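Local coordinates for methylthioribose-1-phosphate isomerase (Saccharomyces cerevisiae, PDB 1W2W), which catalyses, in the whole enzyme of which this chain is the N-terminal part, the interconversion of methylthioribose-1-phosphate and methylthioribulose-1-phosphate in methionine salvage, at residues V50-I58 with C181-S189; N15-Q23 with T30-I38. All coordinates share one frame; numbering follows the deposited sequence.

Contact 1 of 2, residues V50-I58 with C181-S189; sequences VRGAPAIAI and CNTGSLATS. With SO4 (sulfate ion), chain I.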
# COMPACT_ATOMS: atom_id res chain seq x y z
N VAL A 50 -20.36 -7.42 3.05
CA VAL A 50 -20.65 -7.18 1.63
C VAL A 50 -20.12 -5.79 1.32
O VAL A 50 -20.34 -4.84 2.09
CB VAL A 50 -22.18 -7.19 1.37
CG1 VAL A 50 -22.48 -6.87 -0.09
CG2 VAL A 50 -22.80 -8.53 1.74
N ARG A 51 -19.41 -5.65 0.20
CA ARG A 51 -19.02 -4.31 -0.23
C ARG A 51 -18.92 -4.29 -1.74
O ARG A 51 -19.20 -5.29 -2.40
CB ARG A 51 -17.71 -3.86 0.45
CG ARG A 51 -16.67 -4.96 0.71
CD ARG A 51 -16.20 -5.68 -0.55
NE ARG A 51 -15.74 -4.71 -1.55
CZ ARG A 51 -15.61 -4.96 -2.85
NH1 ARG A 51 -15.89 -6.16 -3.34
NH2 ARG A 51 -15.18 -4.00 -3.66
N GLY A 52 -18.56 -3.14 -2.30
CA GLY A 52 -18.79 -2.95 -3.73
C GLY A 52 -20.10 -2.22 -3.95
O GLY A 52 -21.15 -2.65 -3.46
N ALA A 53 -20.05 -1.11 -4.68
CA ALA A 53 -21.22 -0.22 -4.71
C ALA A 53 -22.54 -0.91 -5.10
O ALA A 53 -23.54 -0.79 -4.37
CB ALA A 53 -20.96 1.01 -5.58
N PRO A 54 -22.58 -1.60 -6.24
CA PRO A 54 -23.81 -2.29 -6.62
C PRO A 54 -24.18 -3.43 -5.69
O PRO A 54 -25.37 -3.57 -5.40
CB PRO A 54 -23.53 -2.78 -8.05
CG PRO A 54 -22.36 -1.90 -8.51
CD PRO A 54 -21.52 -1.77 -7.26
N ALA A 55 -23.22 -4.23 -5.22
CA ALA A 55 -23.56 -5.29 -4.27
C ALA A 55 -24.20 -4.74 -3.01
O ALA A 55 -25.13 -5.35 -2.45
CB ALA A 55 -22.31 -6.11 -3.92
N ILE A 56 -23.71 -3.60 -2.54
CA ILE A 56 -24.31 -2.95 -1.38
C ILE A 56 -25.79 -2.64 -1.63
O ILE A 56 -26.64 -2.96 -0.79
CB ILE A 56 -23.53 -1.68 -1.02
CG1 ILE A 56 -22.13 -2.06 -0.51
CG2 ILE A 56 -24.32 -0.81 -0.02
CD1 ILE A 56 -21.16 -0.90 -0.46
N ALA A 57 -26.09 -2.02 -2.77
CA ALA A 57 -27.47 -1.73 -3.15
C ALA A 57 -28.32 -2.99 -3.26
O ALA A 57 -29.49 -3.01 -2.86
CB ALA A 57 -27.51 -0.96 -4.46
N ILE A 58 -27.75 -4.05 -3.83
CA ILE A 58 -28.50 -5.29 -4.00
C ILE A 58 -28.79 -5.97 -2.66
O ILE A 58 -29.93 -6.36 -2.40
CB ILE A 58 -27.76 -6.26 -4.96
CG1 ILE A 58 -27.77 -5.70 -6.39
CG2 ILE A 58 -28.43 -7.66 -4.92
CD1 ILE A 58 -26.69 -6.31 -7.29
N CYS A 181 -8.91 -1.78 -6.53
CA CYS A 181 -10.05 -2.21 -5.73
C CYS A 181 -10.60 -3.54 -6.27
O CYS A 181 -9.86 -4.32 -6.89
CB CYS A 181 -11.16 -1.15 -5.69
SG CYS A 181 -12.21 -1.27 -4.20
N ASN A 182 -11.88 -3.78 -6.01
CA ASN A 182 -12.55 -4.95 -6.56
C ASN A 182 -13.86 -4.51 -7.21
O ASN A 182 -14.73 -3.91 -6.56
CB ASN A 182 -12.79 -6.05 -5.51
CG ASN A 182 -13.62 -7.20 -6.07
OD1 ASN A 182 -14.85 -7.25 -5.87
ND2 ASN A 182 -12.98 -8.09 -6.81
N THR A 183 -13.99 -4.81 -8.49
CA THR A 183 -15.15 -4.40 -9.26
C THR A 183 -15.73 -5.58 -10.04
O THR A 183 -16.37 -5.39 -11.08
CB THR A 183 -14.79 -3.28 -10.24
OG1 THR A 183 -13.72 -3.72 -11.10
CG2 THR A 183 -14.23 -2.07 -9.48
N GLY A 184 -15.51 -6.79 -9.54
CA GLY A 184 -15.87 -7.98 -10.30
C GLY A 184 -17.19 -8.58 -9.85
O GLY A 184 -18.12 -7.87 -9.46
N SER A 185 -17.29 -9.90 -9.91
CA SER A 185 -18.48 -10.59 -9.44
C SER A 185 -18.64 -10.43 -7.94
O SER A 185 -19.75 -10.51 -7.42
CB SER A 185 -18.41 -12.07 -9.83
OG SER A 185 -18.32 -12.18 -11.24
N LEU A 186 -17.53 -10.19 -7.23
CA LEU A 186 -17.63 -9.97 -5.80
C LEU A 186 -18.19 -8.61 -5.39
O LEU A 186 -18.56 -8.42 -4.23
CB LEU A 186 -16.30 -10.26 -5.08
CG LEU A 186 -15.88 -11.73 -5.11
CD1 LEU A 186 -14.39 -11.88 -4.78
CD2 LEU A 186 -16.73 -12.56 -4.13
N ALA A 187 -18.24 -7.67 -6.34
CA ALA A 187 -18.69 -6.30 -6.05
C ALA A 187 -20.07 -6.00 -6.63
O ALA A 187 -20.58 -4.89 -6.46
CB ALA A 187 -17.67 -5.29 -6.59
N THR A 188 -20.67 -6.98 -7.30
CA THR A 188 -21.83 -6.73 -8.16
C THR A 188 -22.72 -7.98 -8.20
O THR A 188 -22.54 -8.90 -7.41
CB THR A 188 -21.42 -6.35 -9.61
OG1 THR A 188 -20.84 -7.48 -10.30
CG2 THR A 188 -20.38 -5.24 -9.67
N SER A 189 -23.66 -8.03 -9.13
CA SER A 189 -24.47 -9.23 -9.30
C SER A 189 -23.68 -10.28 -10.09
O SER A 189 -24.15 -11.42 -10.26
CB SER A 189 -25.77 -8.89 -10.04
OG SER A 189 -25.48 -8.50 -11.38
S SO4 I . -15.91 -0.67 -1.23
O1 SO4 I . -17.35 -0.89 -1.04
O2 SO4 I . -15.44 0.21 -0.16
O3 SO4 I . -15.21 -1.94 -1.12
O4 SO4 I . -15.70 -0.03 -2.52
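Arg51 grips Asn182 end-on with two nitrogens, each on a different acceptor. NH2 of Arg51 lies 2.9 Å from the backbone O of Asn182, which sits at the guanidinium edge in its plane. NH1 of Arg51 bonds OD1 of Asn182 at 2.9 Å, less squarely, with OD1 tilted out of the guanidinium plane and the two planes 64° apart. Gln23 is a second partner of NH1, while ND2 of Asn182 goes to an acidic side chain on the chain of another protein in the assembly. CG of Arg51 is wedged between the backbone N and the carbonyl carbon (chi1 35°) and the chain bends twice more, which brings NE within 2.9 Å of O3 of the sulfate. Gly52 N, at the N-cap of helix 53-73, meets sulfate O1 at 2.8 Å and nearly straight (169°). Arg106 and residues of the other protein chain also bind this ion. The sulfate, probably from the crystallisation liquor, lies at a helix start near Cys181, a predicted transition-state stabiliser, and may mark the site of the substrate phosphate; the facing residues follow strand 174-179, in a loop leading to helix 194-210, consistent with the Rossmann-like clan to which the family is assigned.

Backbone carbonyls are used twice. Ala55 N donates to Ala187 O at 3.0 Å from above the carbonyl plane. Gly184 O accepts both the backbone N of Ala187 and the side-chain OG1 of Thr188, from opposite faces of its plane.

Van der Waals packing completes the interface. Gly52 passes so close that a side chain on it would run into Ala187 CA, Pro54 CG lies beside Thr188 CG2 at 4.1 Å, and Ile58 CD1 reaches Ser189 CB at 3.9 Å.

Contact 2 of 2, residues N15-Q23 with T30-I38; sequences NVSVKVLDQ and TKYVPIHTI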
# COMPACT_ATOMS: atom_id res chain seq x y z
N ASN A 15 -41.16 -16.35 -0.92
CA ASN A 15 -40.36 -16.90 0.16
C ASN A 15 -38.92 -17.00 -0.32
O ASN A 15 -38.35 -18.09 -0.38
CB ASN A 15 -40.87 -18.31 0.51
CG ASN A 15 -40.21 -18.92 1.73
OD1 ASN A 15 -39.87 -18.22 2.69
ND2 ASN A 15 -40.03 -20.24 1.70
N VAL A 16 -38.32 -15.87 -0.66
CA VAL A 16 -36.97 -15.91 -1.24
C VAL A 16 -35.96 -16.21 -0.15
O VAL A 16 -36.22 -15.98 1.04
CB VAL A 16 -36.57 -14.60 -1.95
CG1 VAL A 16 -37.54 -14.27 -3.08
CG2 VAL A 16 -36.45 -13.43 -0.97
N SER A 17 -34.80 -16.74 -0.53
CA SER A 17 -33.70 -16.81 0.42
C SER A 17 -32.51 -16.01 -0.11
O SER A 17 -32.30 -15.90 -1.32
CB SER A 17 -33.34 -18.26 0.76
OG SER A 17 -32.73 -18.87 -0.36
N VAL A 18 -31.76 -15.45 0.82
CA VAL A 18 -30.63 -14.60 0.48
C VAL A 18 -29.52 -14.95 1.46
O VAL A 18 -29.76 -14.99 2.67
CB VAL A 18 -31.00 -13.11 0.59
CG1 VAL A 18 -29.80 -12.23 0.29
CG2 VAL A 18 -32.17 -12.77 -0.34
N LYS A 19 -28.32 -15.23 0.96
CA LYS A 19 -27.15 -15.33 1.83
C LYS A 19 -25.98 -14.65 1.11
O LYS A 19 -25.98 -14.58 -0.11
CB LYS A 19 -26.83 -16.80 2.18
CG LYS A 19 -26.34 -17.65 1.02
CD LYS A 19 -26.23 -19.12 1.44
CE LYS A 19 -25.53 -19.95 0.37
NZ LYS A 19 -25.60 -21.41 0.70
N VAL A 20 -25.00 -14.14 1.84
CA VAL A 20 -23.92 -13.40 1.20
C VAL A 20 -22.56 -13.90 1.66
O VAL A 20 -22.38 -14.36 2.80
CB VAL A 20 -24.02 -11.89 1.47
CG1 VAL A 20 -25.33 -11.32 0.91
CG2 VAL A 20 -23.87 -11.59 2.97
N LEU A 21 -21.58 -13.84 0.77
CA LEU A 21 -20.23 -14.24 1.14
C LEU A 21 -19.68 -13.21 2.12
O LEU A 21 -19.86 -12.02 1.90
CB LEU A 21 -19.33 -14.25 -0.09
CG LEU A 21 -19.24 -15.53 -0.91
CD1 LEU A 21 -18.21 -15.31 -2.00
CD2 LEU A 21 -18.86 -16.72 -0.03
N ASP A 22 -19.00 -13.66 3.16
CA ASP A 22 -18.31 -12.72 4.04
C ASP A 22 -16.99 -12.31 3.39
O ASP A 22 -15.98 -13.05 3.45
CB ASP A 22 -18.06 -13.35 5.40
CG ASP A 22 -17.55 -12.36 6.41
OD1 ASP A 22 -17.00 -11.31 5.99
OD2 ASP A 22 -17.67 -12.53 7.64
N GLN A 23 -16.98 -11.14 2.77
CA GLN A 23 -15.80 -10.76 2.00
C GLN A 23 -14.62 -10.35 2.86
O GLN A 23 -13.51 -10.17 2.34
CB GLN A 23 -16.14 -9.67 0.99
CG GLN A 23 -17.18 -10.13 -0.03
CD GLN A 23 -17.40 -9.10 -1.11
OE1 GLN A 23 -16.44 -8.56 -1.67
NE2 GLN A 23 -18.67 -8.79 -1.40
N THR A 30 -14.45 -19.38 2.93
CA THR A 30 -15.70 -19.14 2.24
C THR A 30 -16.79 -19.35 3.27
O THR A 30 -17.09 -20.49 3.63
CB THR A 30 -15.85 -20.14 1.06
OG1 THR A 30 -15.02 -19.69 -0.02
CG2 THR A 30 -17.25 -20.07 0.46
N LYS A 31 -17.36 -18.26 3.76
CA LYS A 31 -18.37 -18.34 4.80
C LYS A 31 -19.58 -17.49 4.41
O LYS A 31 -19.41 -16.34 4.00
CB LYS A 31 -17.81 -17.82 6.12
CG LYS A 31 -18.85 -17.54 7.18
CD LYS A 31 -18.31 -17.82 8.57
CE LYS A 31 -19.31 -17.42 9.65
NZ LYS A 31 -20.58 -18.21 9.57
N TYR A 32 -20.78 -18.04 4.55
CA TYR A 32 -22.00 -17.31 4.18
C TYR A 32 -22.73 -16.71 5.37
O TYR A 32 -22.77 -17.30 6.45
CB TYR A 32 -22.97 -18.19 3.41
CG TYR A 32 -22.50 -18.52 2.02
CD1 TYR A 32 -22.62 -17.60 0.99
CD2 TYR A 32 -21.93 -19.75 1.75
CE1 TYR A 32 -22.19 -17.90 -0.29
CE2 TYR A 32 -21.50 -20.07 0.48
CZ TYR A 32 -21.63 -19.14 -0.53
OH TYR A 32 -21.19 -19.46 -1.79
N VAL A 33 -23.29 -15.52 5.16
CA VAL A 33 -24.07 -14.83 6.19
C VAL A 33 -25.51 -14.76 5.69
O VAL A 33 -25.79 -14.18 4.64
CB VAL A 33 -23.54 -13.40 6.43
CG1 VAL A 33 -24.39 -12.68 7.45
CG2 VAL A 33 -22.06 -13.44 6.86
N PRO A 34 -26.44 -15.34 6.44
CA PRO A 34 -27.85 -15.29 6.03
C PRO A 34 -28.40 -13.88 6.16
O PRO A 34 -28.02 -13.16 7.09
CB PRO A 34 -28.56 -16.22 7.03
CG PRO A 34 -27.67 -16.24 8.23
CD PRO A 34 -26.24 -16.09 7.69
N ILE A 35 -29.28 -13.49 5.24
CA ILE A 35 -29.96 -12.20 5.35
C ILE A 35 -31.45 -12.43 5.58
O ILE A 35 -32.13 -12.98 4.72
CB ILE A 35 -29.76 -11.39 4.05
CG1 ILE A 35 -28.27 -11.25 3.72
CG2 ILE A 35 -30.48 -10.05 4.14
CD1 ILE A 35 -27.45 -10.38 4.69
N HIS A 36 -31.95 -12.01 6.74
CA HIS A 36 -33.37 -12.19 7.07
C HIS A 36 -34.10 -10.86 7.23
O HIS A 36 -35.29 -10.75 6.91
CB HIS A 36 -33.52 -13.05 8.33
CG HIS A 36 -32.98 -14.44 8.17
ND1 HIS A 36 -33.54 -15.35 7.31
CD2 HIS A 36 -31.94 -15.07 8.76
CE1 HIS A 36 -32.87 -16.49 7.37
NE2 HIS A 36 -31.89 -16.34 8.24
N THR A 37 -33.40 -9.86 7.74
CA THR A 37 -34.03 -8.58 8.05
C THR A 37 -33.17 -7.41 7.62
O THR A 37 -32.02 -7.59 7.19
CB THR A 37 -34.26 -8.45 9.55
OG1 THR A 37 -33.00 -8.25 10.21
CG2 THR A 37 -34.80 -9.76 10.13
N ILE A 38 -33.74 -6.22 7.77
CA ILE A 38 -33.00 -5.01 7.43
C ILE A 38 -31.82 -4.83 8.38
O ILE A 38 -30.79 -4.24 8.01
CB ILE A 38 -33.94 -3.79 7.40
CG1 ILE A 38 -34.87 -3.93 6.19
CG2 ILE A 38 -33.15 -2.49 7.28
CD1 ILE A 38 -36.03 -2.94 6.16
O HOH W 1 -32.81 -15.39 3.56
O HOH W 2 -16.07 -15.79 2.97
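Lys19 and Leu21 hold the ring of Tyr32 between them, one over each face. The lysine stem starts with CG lodged between its backbone N and carbonyl carbon (chi1 69°) and then runs extended, so that CE of Lys19 comes to stand over the middle of the ring, 3.7 Å from the centroid of Tyr32. NZ of Lys19 follows at 4.4 Å from the same centroid, still over the face, a cation-pi contact added to the CH-pi one. On the opposite face CD2 of Leu21 sits toward the rim, 3.5 Å from CE1 of Tyr32, and touches CG2 of Thr30 as well. With an alanine here in place of Tyr32, the Lys19 amine is likely to lose its aromatic partner and swing into solvent, and the Leu21 methyl its cover.

Val20 and Val33 point to the other face of the sheet, crossing at a slant with CG2 of Val20 3.9 Å from CB of Val33. CG1 of Val20 packs on CG1 of Ile35, whose CB and CG1 also meet CG1 of Val18.

Beneath the side chains this is an antiparallel beta hairpin. Val20 and Val33 form the hydrogen-bonded pair, Val20 N to Val33 O at 2.9 Å and Val33 N to Val20 O at 2.8 Å; Ile35 N to Val18 O and Asp22 N to Lys31 O extend the ladder. A water bridges the strands at each end, from Val18 N to Ile35 O and from Asp22 O to Lys31 N.

Strand 17-21 is the middle of three, pairing on its other side with strand 6-9, whose Val7 also touches Tyr32. The valine and isoleucine face meets helix 38-46 through Val44 and helix 53-73 through Ser63 and Thr66.

Contact 1 is buried near the centre of the chain and joins residues far apart in sequence, whereas contact 2 is a local hairpin, partly buried, with lysines and a tyrosine toward the outside. Their chemistry follows: charge and polar groups gathered round an anion in the first, a regular ladder with aromatic and aliphatic packing in the second. Helix 53-73 serves both, its first turn packing on residues 181-189 and later residues on the hairpin. The two contacts also touch directly through apolar side chains, Val50 packing on Val20 and Leu186 on Leu21.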